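Phosphate-binding protein pstS 2 (Streptococcus pneumoniae, PDB 4H1X) probably serves as the phosphate-binding component of the PstSACB ABC transporter, passing captured phosphate to the membrane subunits for import. Local coordinates at residues 119-124 with 168-173; 115-120 with 175-180. One frame throughout, in Å; residues are numbered along the deposited sequence. Where two conformers were deposited one is given.

Contact 1: residues 119-124 with 168-173; sequences QDFISF and SLMEKL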
loop_
_atom_site.group_PDB
_atom_site.type_symbol
_atom_site.label_atom_id
_atom_site.label_comp_id
_atom_site.label_asym_id
_atom_site.label_seq_id
_atom_site.Cartn_x
_atom_site.Cartn_y
_atom_site.Cartn_z
ATOM N N GLN A 119 -8.322 -4.941 -21.541
ATOM C CA GLN A 119 -8.928 -3.594 -21.633
ATOM C C GLN A 119 -10.338 -3.570 -21.004
ATOM O O GLN A 119 -10.688 -2.603 -20.322
ATOM C CB GLN A 119 -9.008 -3.143 -23.102
ATOM C CG GLN A 119 -7.616 -2.853 -23.701
ATOM C CD GLN A 119 -7.696 -2.477 -25.156
ATOM O OE1 GLN A 119 -7.120 -3.144 -26.043
ATOM N NE2 GLN A 119 -8.456 -1.451 -25.442
ATOM N N ASP A 120 -11.124 -4.654 -21.182
ATOM C CA ASP A 120 -12.462 -4.721 -20.574
ATOM C C ASP A 120 -12.332 -4.788 -19.036
ATOM O O ASP A 120 -13.109 -4.156 -18.314
ATOM C CB ASP A 120 -13.248 -5.919 -21.109
ATOM C CG ASP A 120 -14.694 -5.908 -20.643
ATOM O OD1 ASP A 120 -15.450 -5.015 -21.083
ATOM O OD2 ASP A 120 -15.025 -6.690 -19.732
ATOM N N PHE A 121 -11.341 -5.547 -18.548
ATOM C CA PHE A 121 -11.083 -5.645 -17.105
ATOM C C PHE A 121 -10.669 -4.256 -16.543
ATOM O O PHE A 121 -11.179 -3.856 -15.489
ATOM C CB PHE A 121 -10.022 -6.707 -16.809
ATOM C CG PHE A 121 -9.740 -6.934 -15.337
ATOM C CD1 PHE A 121 -10.780 -7.064 -14.420
ATOM C CD2 PHE A 121 -8.437 -7.011 -14.869
ATOM C CE1 PHE A 121 -10.513 -7.315 -13.061
ATOM C CE2 PHE A 121 -8.175 -7.262 -13.512
ATOM C CZ PHE A 121 -9.214 -7.378 -12.618
ATOM N N ILE A 122 -9.801 -3.499 -17.265
ATOM C CA ILE A 122 -9.377 -2.136 -16.883
ATOM C C ILE A 122 -10.616 -1.232 -16.806
ATOM O O ILE A 122 -10.741 -0.420 -15.893
ATOM C CB ILE A 122 -8.305 -1.561 -17.879
ATOM C CG1 ILE A 122 -6.982 -2.365 -17.879
ATOM C CG2 ILE A 122 -8.058 -0.053 -17.701
ATOM C CD1 ILE A 122 -6.325 -2.606 -16.580
ATOM N N SER A 123 -11.538 -1.371 -17.798
ATOM C CA SER A 123 -12.773 -0.569 -17.836
ATOM C C SER A 123 -13.593 -0.846 -16.571
ATOM O O SER A 123 -14.122 0.078 -15.952
ATOM C CB SER A 123 -13.580 -0.858 -19.099
ATOM O OG SER A 123 -12.849 -0.486 -20.259
ATOM N N PHE A 124 -13.661 -2.120 -16.167
ATOM C CA PHE A 124 -14.383 -2.501 -14.936
ATOM C C PHE A 124 -13.720 -1.841 -13.724
ATOM O O PHE A 124 -14.402 -1.293 -12.878
ATOM C CB PHE A 124 -14.373 -4.031 -14.763
ATOM C CG PHE A 124 -15.030 -4.430 -13.454
ATOM C CD1 PHE A 124 -16.421 -4.436 -13.327
ATOM C CD2 PHE A 124 -14.261 -4.674 -12.315
ATOM C CE1 PHE A 124 -17.029 -4.767 -12.120
ATOM C CE2 PHE A 124 -14.877 -4.954 -11.087
ATOM C CZ PHE A 124 -16.257 -5.000 -11.001
ATOM N N SER A 168 -4.072 -8.576 -2.768
ATOM C CA SER A 168 -5.355 -8.752 -2.085
ATOM C C SER A 168 -6.445 -7.931 -2.760
ATOM O O SER A 168 -7.503 -8.481 -3.058
ATOM C CB SER A 168 -5.263 -8.404 -0.602
ATOM O OG SER A 168 -6.504 -8.730 -0.000
ATOM N N LEU A 169 -6.156 -6.648 -3.049
ATOM C CA LEU A 169 -7.108 -5.763 -3.705
ATOM C C LEU A 169 -7.432 -6.259 -5.125
ATOM O O LEU A 169 -8.604 -6.237 -5.528
ATOM C CB LEU A 169 -6.591 -4.323 -3.747
ATOM C CG LEU A 169 -7.531 -3.331 -4.479
ATOM C CD1 LEU A 169 -8.939 -3.282 -3.824
ATOM C CD2 LEU A 169 -6.916 -1.951 -4.550
HETATM N N MSE A 170 -6.406 -6.716 -5.871
HETATM C CA MSE A 170 -6.598 -7.254 -7.218
HETATM C C MSE A 170 -7.541 -8.458 -7.165
HETATM O O MSE A 170 -8.418 -8.571 -8.021
HETATM C CB MSE A 170 -5.243 -7.635 -7.831
HETATM C CG MSE A 170 -5.336 -8.009 -9.279
HETATM SE SE MSE A 170 -6.281 -6.602 -10.335
HETATM C CE MSE A 170 -5.247 -5.164 -10.082
ATOM N N GLU A 171 -7.390 -9.329 -6.133
ATOM C CA GLU A 171 -8.252 -10.495 -5.927
ATOM C C GLU A 171 -9.721 -10.030 -5.784
ATOM O O GLU A 171 -10.608 -10.600 -6.418
ATOM C CB GLU A 171 -7.781 -11.304 -4.700
ATOM C CG GLU A 171 -6.544 -12.156 -4.972
ATOM C CD GLU A 171 -5.591 -12.471 -3.825
ATOM O OE1 GLU A 171 -6.023 -12.479 -2.648
ATOM O OE2 GLU A 171 -4.408 -12.759 -4.120
ATOM N N LYS A 172 -9.969 -8.964 -4.984
ATOM C CA LYS A 172 -11.343 -8.437 -4.787
ATOM C C LYS A 172 -11.915 -7.933 -6.138
ATOM O O LYS A 172 -13.088 -8.162 -6.466
ATOM C CB LYS A 172 -11.366 -7.300 -3.729
ATOM C CG LYS A 172 -10.875 -7.678 -2.308
ATOM C CD LYS A 172 -11.772 -8.714 -1.648
ATOM C CE LYS A 172 -11.391 -8.911 -0.192
ATOM N NZ LYS A 172 -12.122 -10.063 0.387
ATOM N N LEU A 173 -11.072 -7.269 -6.917
ATOM C CA LEU A 173 -11.490 -6.728 -8.225
ATOM C C LEU A 173 -11.771 -7.865 -9.199
ATOM O O LEU A 173 -12.810 -7.819 -9.870
ATOM C CB LEU A 173 -10.461 -5.754 -8.781
ATOM C CG LEU A 173 -10.395 -4.394 -8.041
ATOM C CD1 LEU A 173 -9.092 -3.662 -8.341
ATOM C CD2 LEU A 173 -11.618 -3.471 -8.401
#
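A Met-aromatic contact, made here by the selenium of selenomethionine Met170 against Phe121, leads the packing of two helices on one lobe of this periplasmic-binding-protein fold. The selenium lies 4.9 Å from the centroid of the Phe121 ring and 76° off its normal, an edge approach, with Phe121 CE2 and Met170 SE 3.8 Å apart. The Met170 chain bends at chi2 and chi3 to bring SE to the ring edge. Leu173 supplies the rest through its backbone oxygen and its side chain. The carbonyl O lies in the plane of the Phe121 ring, 4.0 Å from Phe121 CE1, and is 3.7 Å from Phe124 CE2, whose ring it meets obliquely. Leu173 CB sits 4.3 Å from Phe121 CZ. With the two short axes 12.2 Å apart and 99° between their directions, the phenylalanine rings and the Met170 chain bridge the gap, with the backbone O of Leu173 taking part; no hydrogen bond crosses it. All four touching residues are buried. Met170 and Leu173 rest on Ile227 of strand 223-236 and Phe121 on Ile207 of strand 207-210, so helices 116-126 and 164-180, nearly at right angles here, pack against these strands.

Contact 2: residues 115-120 with 175-180; sequences SKLGQD and EAYKKE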
loop_
_atom_site.group_PDB
_atom_site.type_symbol
_atom_site.label_atom_id
_atom_site.label_comp_id
_atom_site.label_asym_id
_atom_site.label_seq_id
_atom_site.Cartn_x
_atom_site.Cartn_y
_atom_site.Cartn_z
ATOM N N SER A 115 -4.672 -6.994 -24.274
ATOM C CA SER A 115 -5.758 -7.653 -25.016
ATOM C C SER A 115 -7.078 -6.920 -24.849
ATOM O O SER A 115 -7.216 -6.130 -23.922
ATOM C CB SER A 115 -5.911 -9.095 -24.531
ATOM O OG SER A 115 -6.332 -9.170 -23.175
ATOM N N LYS A 116 -8.056 -7.185 -25.743
ATOM C CA LYS A 116 -9.412 -6.637 -25.616
ATOM C C LYS A 116 -9.982 -7.022 -24.231
ATOM O O LYS A 116 -10.615 -6.196 -23.567
ATOM C CB LYS A 116 -10.287 -7.218 -26.739
ATOM C CG LYS A 116 -11.644 -6.544 -26.912
ATOM C CD LYS A 116 -12.365 -7.126 -28.129
ATOM C CE LYS A 116 -13.645 -6.395 -28.431
ATOM N NZ LYS A 116 -13.406 -5.204 -29.290
ATOM N N LEU A 117 -9.749 -8.279 -23.800
ATOM C CA LEU A 117 -10.227 -8.748 -22.501
ATOM C C LEU A 117 -9.558 -7.924 -21.360
ATOM O O LEU A 117 -10.268 -7.474 -20.448
ATOM C CB LEU A 117 -9.974 -10.261 -22.342
ATOM C CG LEU A 117 -10.281 -10.869 -20.952
ATOM C CD1 LEU A 117 -11.759 -10.710 -20.596
ATOM C CD2 LEU A 117 -9.865 -12.326 -20.908
ATOM N N GLY A 118 -8.230 -7.745 -21.418
ATOM C CA GLY A 118 -7.479 -6.941 -20.446
ATOM C C GLY A 118 -8.037 -5.532 -20.377
ATOM O O GLY A 118 -8.229 -4.986 -19.284
ATOM N N GLN A 119 -8.322 -4.941 -21.541
ATOM C CA GLN A 119 -8.928 -3.594 -21.633
ATOM C C GLN A 119 -10.338 -3.570 -21.004
ATOM O O GLN A 119 -10.688 -2.603 -20.322
ATOM C CB GLN A 119 -9.008 -3.143 -23.102
ATOM C CG GLN A 119 -7.616 -2.853 -23.701
ATOM C CD GLN A 119 -7.696 -2.477 -25.156
ATOM O OE1 GLN A 119 -7.120 -3.144 -26.043
ATOM N NE2 GLN A 119 -8.456 -1.451 -25.442
ATOM N N ASP A 120 -11.124 -4.654 -21.182
ATOM C CA ASP A 120 -12.462 -4.721 -20.574
ATOM C C ASP A 120 -12.332 -4.788 -19.036
ATOM O O ASP A 120 -13.109 -4.156 -18.314
ATOM C CB ASP A 120 -13.248 -5.919 -21.109
ATOM C CG ASP A 120 -14.694 -5.908 -20.643
ATOM O OD1 ASP A 120 -15.450 -5.015 -21.083
ATOM O OD2 ASP A 120 -15.025 -6.690 -19.732
ATOM N N GLU A 175 -12.747 -10.917 -8.329
ATOM C CA GLU A 175 -13.992 -11.573 -7.869
ATOM C C GLU A 175 -15.212 -10.849 -8.413
ATOM O O GLU A 175 -16.143 -11.492 -8.922
ATOM C CB GLU A 175 -14.078 -11.561 -6.330
ATOM C CG GLU A 175 -13.111 -12.452 -5.584
ATOM C CD GLU A 175 -13.224 -12.266 -4.081
ATOM O OE1 GLU A 175 -13.888 -11.304 -3.633
ATOM O OE2 GLU A 175 -12.652 -13.098 -3.347
ATOM N N ALA A 176 -15.226 -9.501 -8.271
ATOM C CA ALA A 176 -16.372 -8.688 -8.713
ATOM C C ALA A 176 -16.515 -8.755 -10.235
ATOM O O ALA A 176 -17.632 -8.865 -10.729
ATOM C CB ALA A 176 -16.213 -7.243 -8.244
ATOM N N TYR A 177 -15.384 -8.758 -10.968
ATOM C CA TYR A 177 -15.406 -8.847 -12.424
ATOM C C TYR A 177 -15.943 -10.206 -12.898
ATOM O O TYR A 177 -16.742 -10.243 -13.835
ATOM C CB TYR A 177 -14.008 -8.610 -13.004
ATOM C CG TYR A 177 -13.970 -8.615 -14.521
ATOM C CD1 TYR A 177 -14.357 -7.495 -15.252
ATOM C CD2 TYR A 177 -13.474 -9.714 -15.221
ATOM C CE1 TYR A 177 -14.233 -7.461 -16.643
ATOM C CE2 TYR A 177 -13.384 -9.707 -16.611
ATOM C CZ TYR A 177 -13.749 -8.571 -17.314
ATOM O OH TYR A 177 -13.671 -8.562 -18.679
ATOM N N LYS A 178 -15.497 -11.311 -12.257
ATOM C CA LYS A 178 -15.889 -12.681 -12.629
ATOM C C LYS A 178 -17.360 -12.949 -12.315
ATOM O O LYS A 178 -17.980 -13.755 -13.000
ATOM C CB LYS A 178 -14.967 -13.711 -11.985
ATOM C CG LYS A 178 -13.559 -13.654 -12.619
ATOM C CD LYS A 178 -12.657 -14.810 -12.236
ATOM C CE LYS A 178 -12.132 -14.716 -10.833
ATOM N NZ LYS A 178 -11.663 -16.038 -10.355
ATOM N N LYS A 179 -17.944 -12.200 -11.374
ATOM C CA LYS A 179 -19.375 -12.296 -11.074
ATOM C C LYS A 179 -20.152 -11.849 -12.336
ATOM O O LYS A 179 -21.157 -12.456 -12.693
ATOM C CB LYS A 179 -19.718 -11.428 -9.842
ATOM C CG LYS A 179 -21.148 -11.655 -9.347
ATOM C CD LYS A 179 -21.562 -10.612 -8.332
ATOM C CE LYS A 179 -22.942 -10.903 -7.790
ATOM N NZ LYS A 179 -23.294 -9.996 -6.666
ATOM N N GLU A 180 -19.620 -10.809 -13.025
ATOM C CA GLU A 180 -20.207 -10.247 -14.243
ATOM C C GLU A 180 -19.777 -11.020 -15.489
ATOM O O GLU A 180 -20.486 -10.997 -16.487
ATOM C CB GLU A 180 -19.805 -8.762 -14.401
ATOM C CG GLU A 180 -20.378 -7.827 -13.340
ATOM C CD GLU A 180 -21.847 -7.451 -13.432
ATOM O OE1 GLU A 180 -22.497 -7.767 -14.456
ATOM O OE2 GLU A 180 -22.342 -6.804 -12.481
#
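Tyr177 and Asp120 meet through a short hydrogen bond, Tyr177 OH to Asp120 OD2 at 2.5 Å, which forms the tight part of this contact. The carboxylate oxygen lies in the plane of the phenol ring, at its edge, and accepts the hydrogen bond through its anti lone pair, while the two planes stand 57° apart. With chi1 at -177° the phenol swings away from its own backbone nitrogen and extends to Asp120. Tyr149 OH bonds to the same OD2, giving this buried oxygen two hydroxyl partners. Packing thins toward partly exposed Leu117: its CD1 lies 3.5 Å from Tyr177 OH and 4.4 Å from Tyr177 CZ, near the hydroxyl end of the ring. Farther out, the start of helix 116-126 is capped by Ser115, whose OG accepts from Gly118 N at 3.0 Å with an N-H...O angle of 162°; exposed Lys116 follows the cap. Only 135 Å² is buried, and the nearest CA atoms, of Asp120 and Tyr177, are 9.6 Å apart. Leu117 and Tyr177 both touch Val184 of strand 183-190, and Leu117 also reaches Leu158 of strand 155-162, so the contact packs on these parallel strands, with helix 128-136 touching Ala176 and Glu180.

In the fold
Both contacts join helix 116-126 to helix 164-180, and their centres are 7 Å apart. Contact 1 is the deeper and fully buried one, its centre about 16 Å from the centre of the chain against about 23 Å for contact 2, which comes nearer the surface at Leu117. Chemistry changes along the same helix pair: aromatic, aliphatic and selenium packing inward, a phenol-carboxylate hydrogen bond outward. The two merge at Tyr177, whose ring meets Phe121 edge-to-face, with its CG 3.5 Å from Phe121 CD1, and Phe124 CB packs 3.5 Å from Tyr177 CD1. Tyr149 reaches both contacts, meeting the Phe124 ring edge-to-face.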